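Local coordinates for Slr1438 protein (Synechocystis sp., PDB 3K25), which belongs to the aldose 1-epimerase family and may therefore bind and isomerise a sugar, although its own substrate and reaction remain unknown, at residues A[38-41]-A[42-45]; A[16-19]-A[20-23]; A[92-96]-A[97-101]. All coordinates share one frame; numbering follows the deposited sequence.

Contact 1. Residues A[38-41]-A[42-45]; sequences WTVQ and GQPI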
loop_
_atom_site.group_PDB
_atom_site.type_symbol
_atom_site.label_atom_id
_atom_site.label_comp_id
_atom_site.label_asym_id
_atom_site.label_seq_id
_atom_site.Cartn_x
_atom_site.Cartn_y
_atom_site.Cartn_z
ATOM N N TRP A 38 0.282 -10.689 8.251
ATOM C CA TRP A 38 0.495 -11.830 7.362
ATOM C C TRP A 38 1.619 -12.703 7.909
ATOM O O TRP A 38 2.694 -12.197 8.220
ATOM C CB TRP A 38 0.843 -11.318 5.960
ATOM C CG TRP A 38 1.269 -12.362 4.960
ATOM C CD1 TRP A 38 0.988 -13.699 4.986
ATOM C CD2 TRP A 38 2.005 -12.130 3.745
ATOM N NE1 TRP A 38 1.497 -14.314 3.861
ATOM C CE2 TRP A 38 2.125 -13.376 3.084
ATOM C CE3 TRP A 38 2.569 -10.990 3.152
ATOM C CZ2 TRP A 38 2.787 -13.517 1.858
ATOM C CZ3 TRP A 38 3.227 -11.128 1.927
ATOM C CH2 TRP A 38 3.330 -12.388 1.294
ATOM N N THR A 39 1.361 -14.004 8.060
ATOM C CA THR A 39 2.382 -14.940 8.560
ATOM C C THR A 39 2.549 -16.192 7.713
ATOM O O THR A 39 1.583 -16.785 7.234
ATOM C CB THR A 39 2.119 -15.419 10.008
ATOM O OG1 THR A 39 0.883 -16.147 10.067
ATOM C CG2 THR A 39 2.092 -14.251 10.955
ATOM N N VAL A 40 3.808 -16.574 7.545
ATOM C CA VAL A 40 4.195 -17.752 6.787
ATOM C C VAL A 40 4.984 -18.640 7.732
ATOM O O VAL A 40 6.071 -18.281 8.175
ATOM C CB VAL A 40 5.070 -17.364 5.595
ATOM C CG1 VAL A 40 4.194 -16.972 4.426
ATOM C CG2 VAL A 40 5.953 -16.180 5.974
ATOM N N GLN A 41 4.426 -19.801 8.047
ATOM C CA GLN A 41 5.075 -20.730 8.960
ATOM C C GLN A 41 5.163 -20.093 10.337
ATOM O O GLN A 41 6.062 -20.400 11.116
ATOM C CB GLN A 41 6.477 -21.092 8.470
ATOM C CG GLN A 41 6.488 -21.768 7.117
ATOM C CD GLN A 41 7.879 -22.179 6.688
ATOM O OE1 GLN A 41 8.785 -21.350 6.595
ATOM N NE2 GLN A 41 8.057 -23.467 6.421
ATOM N N GLY A 42 4.236 -19.183 10.616
ATOM C CA GLY A 42 4.208 -18.534 11.918
ATOM C C GLY A 42 5.083 -17.309 12.096
ATOM O O GLY A 42 4.997 -16.624 13.119
ATOM N N GLN A 43 5.932 -17.028 11.116
ATOM C CA GLN A 43 6.793 -15.862 11.208
ATOM C C GLN A 43 6.114 -14.655 10.542
ATOM O O GLN A 43 5.581 -14.750 9.431
ATOM C CB GLN A 43 8.150 -16.165 10.567
ATOM C CG GLN A 43 8.066 -16.604 9.118
ATOM C CD GLN A 43 9.336 -17.278 8.632
ATOM O OE1 GLN A 43 10.437 -16.741 8.784
ATOM N NE2 GLN A 43 9.189 -18.459 8.038
ATOM N N PRO A 44 6.101 -13.507 11.239
ATOM C CA PRO A 44 5.495 -12.261 10.756
ATOM C C PRO A 44 6.225 -11.631 9.578
ATOM O O PRO A 44 7.334 -11.115 9.715
ATOM C CB PRO A 44 5.529 -11.360 11.985
ATOM C CG PRO A 44 6.773 -11.814 12.688
ATOM C CD PRO A 44 6.654 -13.322 12.593
ATOM N N ILE A 45 5.594 -11.668 8.416
ATOM C CA ILE A 45 6.195 -11.076 7.242
ATOM C C ILE A 45 5.851 -9.587 7.164
ATOM O O ILE A 45 6.594 -8.812 6.566
ATOM C CB ILE A 45 5.778 -11.866 5.978
ATOM C CG1 ILE A 45 5.897 -11.008 4.733
ATOM C CG2 ILE A 45 4.390 -12.403 6.130
ATOM C CD1 ILE A 45 5.786 -11.851 3.480
#
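Ile45 lays its side chain over one face of the Trp38 indole, CG2 toward the five-membered ring and CD1 over the six-membered ring, a CH-pi contact whose exact spacing is doubtful in this model. Trp38 CG stands anti to the backbone N (chi1 172°), which turns the flat ring toward the isoleucine. Val40 CG2 extends the apolar patch, 4.1 Å from Ile45 CG2. These buried residues are the tight part of a beta hairpin, whose Val40 N donates to Gln43 O at 3.2 Å.

The other end is a type I' turn from Val40 to Gln43, and it is much looser. Gly42 suits its corner because a CB there would press on the carbonyl O of Gln41. Gln43 CG sits between backbone N and carbonyl carbon (chi1 57°), and the extended chain lets NE2 donate at 3.1 Å to Val40 O, whose place is uncertain. The amide of Gln41 runs alongside in the same direction, exposed and poorly ordered, as fits a polar residue at a hairpin tip.

Strand 276-287 backs the apolar side, with Phe284 on Trp38 and Val286 on Val40 and Ile45; the backbone of Thr39 bonds to Arg24 of strand 23-28, while Ile45 bonds to Phe168.

Contact 2. Residues A[16-19]-A[20-23]; sequences LEDD and QSLA
Asp18 turns its carboxylate toward Ser21 across the loop that ends strand 14-18 and leads into strand 23-28. The backbone forms a G1 beta bulge, with Leu22 and Ala23 both facing Asp18. Asp18 N donates to Ala23 O at 2.9 Å and Ala23 N returns a bond to Asp18 O at 3.1 Å, while Leu22 N adds a weak one to the same oxygen. Leu22 holds the positive phi (60°) that this bulge needs at its first position, where glycine is the usual residue.

Along Asp18, CB lies 3.2 Å from Ser21 OG and 4.4 Å from Ala23 CB, the small Ala23 methyl sitting beside it on the same face of the sheet. A trans first torsion (176°) carries the carboxylate out over the loop, where CG too is 3.2 Å from Ser21 OG. OD1 rests against Gln20 CB at 3.3 Å, and OD2 takes the polar partners: Ser21 OG lies 2.7 Å away and Ser21 N gives a weak bond. Gly140 N, from the loop between strands 130-139 and 142-151, binds OD2 weakly as well, and Gly140 O is a second acceptor within reach of the serine hydroxyl.

Next along the chain, Asp19 and Gln20 lie side by side. Gln20 NE2 donates to Asp19 OD1 at 3.2 Å from above the carboxylate, the two planes being nearly perpendicular. Glu17, on the strand, forms a salt bridge with Arg24.

Asp18 and Ser21 are thus short polar residues that meet within the loop and tie it to a neighbouring hairpin. The donors named round OD2 are all neutral N-H and O-H groups, so hydrogen bonding probably contributes to holding the carboxylate.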
loop_
_atom_site.group_PDB
_atom_site.type_symbol
_atom_site.label_atom_id
_atom_site.label_comp_id
_atom_site.label_asym_id
_atom_site.label_seq_id
_atom_site.Cartn_x
_atom_site.Cartn_y
_atom_site.Cartn_z
ATOM N N LEU A 16 -7.426 -15.320 6.249
ATOM C CA LEU A 16 -7.131 -16.136 5.078
ATOM C C LEU A 16 -6.002 -17.110 5.381
ATOM O O LEU A 16 -5.091 -16.794 6.157
ATOM C CB LEU A 16 -6.759 -15.249 3.882
ATOM C CG LEU A 16 -7.910 -14.602 3.104
ATOM C CD1 LEU A 16 -8.572 -13.506 3.946
ATOM C CD2 LEU A 16 -7.375 -14.023 1.792
ATOM N N GLU A 17 -6.066 -18.294 4.771
ATOM C CA GLU A 17 -5.032 -19.289 4.995
ATOM C C GLU A 17 -4.883 -20.406 3.967
ATOM O O GLU A 17 -5.812 -20.731 3.213
ATOM C CB GLU A 17 -5.214 -19.923 6.383
ATOM C CG GLU A 17 -5.177 -21.441 6.387
ATOM C CD GLU A 17 -5.314 -22.030 7.767
ATOM O OE1 GLU A 17 -4.377 -21.876 8.573
ATOM O OE2 GLU A 17 -6.363 -22.644 8.048
ATOM N N ASP A 18 -3.670 -20.960 3.967
ATOM C CA ASP A 18 -3.267 -22.102 3.163
ATOM C C ASP A 18 -2.560 -22.977 4.198
ATOM O O ASP A 18 -1.366 -22.801 4.460
ATOM C CB ASP A 18 -2.288 -21.703 2.047
ATOM C CG ASP A 18 -1.773 -22.915 1.239
ATOM O OD1 ASP A 18 -2.491 -23.941 1.124
ATOM O OD2 ASP A 18 -0.647 -22.828 0.698
ATOM N N ASP A 19 -3.319 -23.897 4.805
ATOM C CA ASP A 19 -2.794 -24.799 5.834
ATOM C C ASP A 19 -1.627 -25.622 5.327
ATOM O O ASP A 19 -0.926 -26.251 6.107
ATOM C CB ASP A 19 -3.892 -25.731 6.381
ATOM C CG ASP A 19 -4.583 -26.548 5.295
ATOM O OD1 ASP A 19 -3.938 -26.873 4.278
ATOM O OD2 ASP A 19 -5.777 -26.882 5.471
ATOM N N GLN A 20 -1.425 -25.606 4.014
ATOM C CA GLN A 20 -0.333 -26.337 3.402
ATOM C C GLN A 20 0.965 -25.569 3.519
ATOM O O GLN A 20 1.974 -26.108 3.951
ATOM C CB GLN A 20 -0.642 -26.612 1.935
ATOM C CG GLN A 20 -1.631 -27.731 1.759
ATOM C CD GLN A 20 -1.237 -28.932 2.585
ATOM O OE1 GLN A 20 -0.143 -29.477 2.423
ATOM N NE2 GLN A 20 -2.117 -29.346 3.486
ATOM N N SER A 21 0.937 -24.303 3.134
ATOM C CA SER A 21 2.130 -23.472 3.204
ATOM C C SER A 21 2.241 -22.865 4.581
ATOM O O SER A 21 3.203 -22.158 4.868
ATOM C CB SER A 21 2.043 -22.346 2.184
ATOM O OG SER A 21 0.906 -21.537 2.446
ATOM N N LEU A 22 1.258 -23.148 5.433
ATOM C CA LEU A 22 1.233 -22.590 6.780
ATOM C C LEU A 22 1.195 -21.070 6.675
ATOM O O LEU A 22 1.918 -20.357 7.377
ATOM C CB LEU A 22 2.464 -23.030 7.578
ATOM C CG LEU A 22 2.289 -24.284 8.436
ATOM C CD1 LEU A 22 1.818 -25.438 7.577
ATOM C CD2 LEU A 22 3.601 -24.618 9.107
ATOM N N ALA A 23 0.337 -20.582 5.786
ATOM C CA ALA A 23 0.195 -19.152 5.569
ATOM C C ALA A 23 -1.168 -18.636 6.016
ATOM O O ALA A 23 -2.210 -19.199 5.667
ATOM C CB ALA A 23 0.408 -18.827 4.100
#

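Contact 3. Residues A[92-96]-A[97-101]; sequences GFARD and LPWEV
The chain coils tightly through Phe93 to Asp96, with helical backbone angles at Ala94 and Arg95, and then straightens at Leu97 (psi 157°) on its way to strand 100-105. Two weak backbone bonds close the coil, Asp96 N to Phe93 O at 2.9 Å and Leu97 N to Ala94 O at 3.4 Å. Its Gly-Phe-Ala-Arg sequence matches a motif of the family's sugar-phosphate epimerases and, as in those relatives, probably lies near the carbohydrate pocket.

Ala94 O has a second and straighter donor in the indole of Trp99. The NE1-H of Trp99 points at Ala94 O over 3.3 Å with an angle of 176°, and the oxygen sits at the ring edge, in the plane of the indole. CG beside the backbone N (chi1 -66°) brings the ring back toward the coil. Its CZ2 lies 4.2 Å from Ala94 CB; the small methyl suits a buried place where Leu116 touches both residues.

On another side of the turn Leu97 CD1 meets Phe93 CD1 at 3.9 Å, approaching the ring obliquely, and its CG lies 3.5 Å from Phe93 O. An aliphatic branch fits here because the ring, which Pro69, Leu88 and Phe126 also touch, is set in apolar company. A glycine here would remove the branch against Phe93 CD1, which would probably leave a gap beside the ring and let the backbone bend more easily.

Trp99 also meets Phe134 edge to face, pairing apolar carbons with one N-H. Ala94 O takes one straight but long indole bond and one weak backbone bond, which probably orient Trp99 against the turn.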
loop_
_atom_site.group_PDB
_atom_site.type_symbol
_atom_site.label_atom_id
_atom_site.label_comp_id
_atom_site.label_asym_id
_atom_site.label_seq_id
_atom_site.Cartn_x
_atom_site.Cartn_y
_atom_site.Cartn_z
ATOM N N GLY A 92 -4.869 10.327 -0.033
ATOM C CA GLY A 92 -6.279 10.189 -0.351
ATOM C C GLY A 92 -7.221 9.801 0.773
ATOM O O GLY A 92 -7.031 10.177 1.933
ATOM N N PHE A 93 -8.242 9.029 0.426
ATOM C CA PHE A 93 -9.244 8.612 1.400
ATOM C C PHE A 93 -9.536 7.116 1.409
ATOM O O PHE A 93 -10.240 6.630 2.290
ATOM C CB PHE A 93 -10.544 9.373 1.131
ATOM C CG PHE A 93 -10.900 9.459 -0.326
ATOM C CD1 PHE A 93 -11.265 8.311 -1.039
ATOM C CD2 PHE A 93 -10.869 10.692 -0.990
ATOM C CE1 PHE A 93 -11.601 8.384 -2.394
ATOM C CE2 PHE A 93 -11.204 10.785 -2.353
ATOM C CZ PHE A 93 -11.572 9.626 -3.057
ATOM N N ALA A 94 -9.018 6.396 0.424
ATOM C CA ALA A 94 -9.269 4.969 0.348
ATOM C C ALA A 94 -8.873 4.293 1.659
ATOM O O ALA A 94 -9.596 3.424 2.171
ATOM C CB ALA A 94 -8.505 4.370 -0.815
ATOM N N ARG A 95 -7.737 4.715 2.209
ATOM C CA ARG A 95 -7.227 4.147 3.452
ATOM C C ARG A 95 -8.178 4.381 4.626
ATOM O O ARG A 95 -8.259 3.557 5.534
ATOM C CB ARG A 95 -5.873 4.778 3.784
ATOM C CG ARG A 95 -6.023 6.196 4.304
ATOM C CD ARG A 95 -4.839 7.088 4.005
ATOM N NE ARG A 95 -3.697 6.819 4.856
ATOM C CZ ARG A 95 -2.915 7.764 5.357
ATOM N NH1 ARG A 95 -3.156 9.037 5.093
ATOM N NH2 ARG A 95 -1.882 7.433 6.111
ATOM N N ASP A 96 -8.888 5.507 4.585
ATOM C CA ASP A 96 -9.809 5.939 5.636
ATOM C C ASP A 96 -11.270 5.513 5.536
ATOM O O ASP A 96 -12.071 5.916 6.374
ATOM C CB ASP A 96 -9.802 7.469 5.716
ATOM C CG ASP A 96 -8.408 8.047 5.746
ATOM O OD1 ASP A 96 -7.642 7.715 6.676
ATOM O OD2 ASP A 96 -8.076 8.833 4.835
ATOM N N LEU A 97 -11.631 4.718 4.533
ATOM C CA LEU A 97 -13.031 4.319 4.363
ATOM C C LEU A 97 -13.305 2.831 4.394
ATOM O O LEU A 97 -12.420 2.012 4.135
ATOM C CB LEU A 97 -13.576 4.855 3.045
ATOM C CG LEU A 97 -13.680 6.363 2.888
ATOM C CD1 LEU A 97 -13.832 6.665 1.409
ATOM C CD2 LEU A 97 -14.838 6.917 3.702
ATOM N N PRO A 98 -14.550 2.455 4.721
ATOM C CA PRO A 98 -14.860 1.020 4.752
ATOM C C PRO A 98 -15.156 0.499 3.353
ATOM O O PRO A 98 -15.769 1.196 2.544
ATOM C CB PRO A 98 -16.076 0.946 5.675
ATOM C CG PRO A 98 -16.754 2.297 5.456
ATOM C CD PRO A 98 -15.586 3.249 5.417
ATOM N N TRP A 99 -14.689 -0.718 3.081
ATOM C CA TRP A 99 -14.895 -1.411 1.812
ATOM C C TRP A 99 -15.888 -2.552 2.089
ATOM O O TRP A 99 -16.028 -2.985 3.238
ATOM C CB TRP A 99 -13.570 -1.997 1.317
ATOM C CG TRP A 99 -12.515 -0.974 0.935
ATOM C CD1 TRP A 99 -12.075 0.090 1.688
ATOM C CD2 TRP A 99 -11.710 -0.972 -0.262
ATOM N NE1 TRP A 99 -11.045 0.738 1.038
ATOM C CE2 TRP A 99 -10.800 0.110 -0.156
ATOM C CE3 TRP A 99 -11.667 -1.782 -1.407
ATOM C CZ2 TRP A 99 -9.855 0.399 -1.156
ATOM C CZ3 TRP A 99 -10.726 -1.491 -2.403
ATOM C CH2 TRP A 99 -9.834 -0.408 -2.265
ATOM N N GLU A 100 -16.582 -3.036 1.059
ATOM C CA GLU A 100 -17.543 -4.132 1.244
ATOM C C GLU A 100 -17.007 -5.397 0.599
ATOM O O GLU A 100 -16.355 -5.334 -0.451
ATOM C CB GLU A 100 -18.879 -3.837 0.559
ATOM C CG GLU A 100 -19.368 -2.422 0.661
ATOM C CD GLU A 100 -20.589 -2.164 -0.204
ATOM O OE1 GLU A 100 -20.505 -2.357 -1.442
ATOM O OE2 GLU A 100 -21.629 -1.765 0.363
ATOM N N VAL A 101 -17.294 -6.547 1.205
ATOM C CA VAL A 101 -16.869 -7.810 0.617
ATOM C C VAL A 101 -17.929 -8.189 -0.426
ATOM O O VAL A 101 -19.108 -8.345 -0.094
ATOM C CB VAL A 101 -16.780 -8.926 1.672
ATOM C CG1 VAL A 101 -16.254 -10.200 1.033
ATOM C CG2 VAL A 101 -15.886 -8.494 2.806
#

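Contacts 1 and 2 are neighbouring turns at one end of the same four-stranded antiparallel sheet, in the order 14-18, 23-28, 34-40, 43-44, and their centres are 10 Å apart. They touch directly: Gln41 N lies 2.7 Å from Leu22 O, a probable hydrogen bond, and Ala23 CB packs 4.2 Å from Val40 CG1. Contact 3 stands apart, its centre 25 Å from that of contact 1 and 26 Å from that of contact 2, with nearest atoms about 17 and about 9 Å away; it leads into an edge strand of a separate sheet. No ligand is bound at any of them, but contact 3 carries a motif that in relatives lies by the sugar pocket and may border one here.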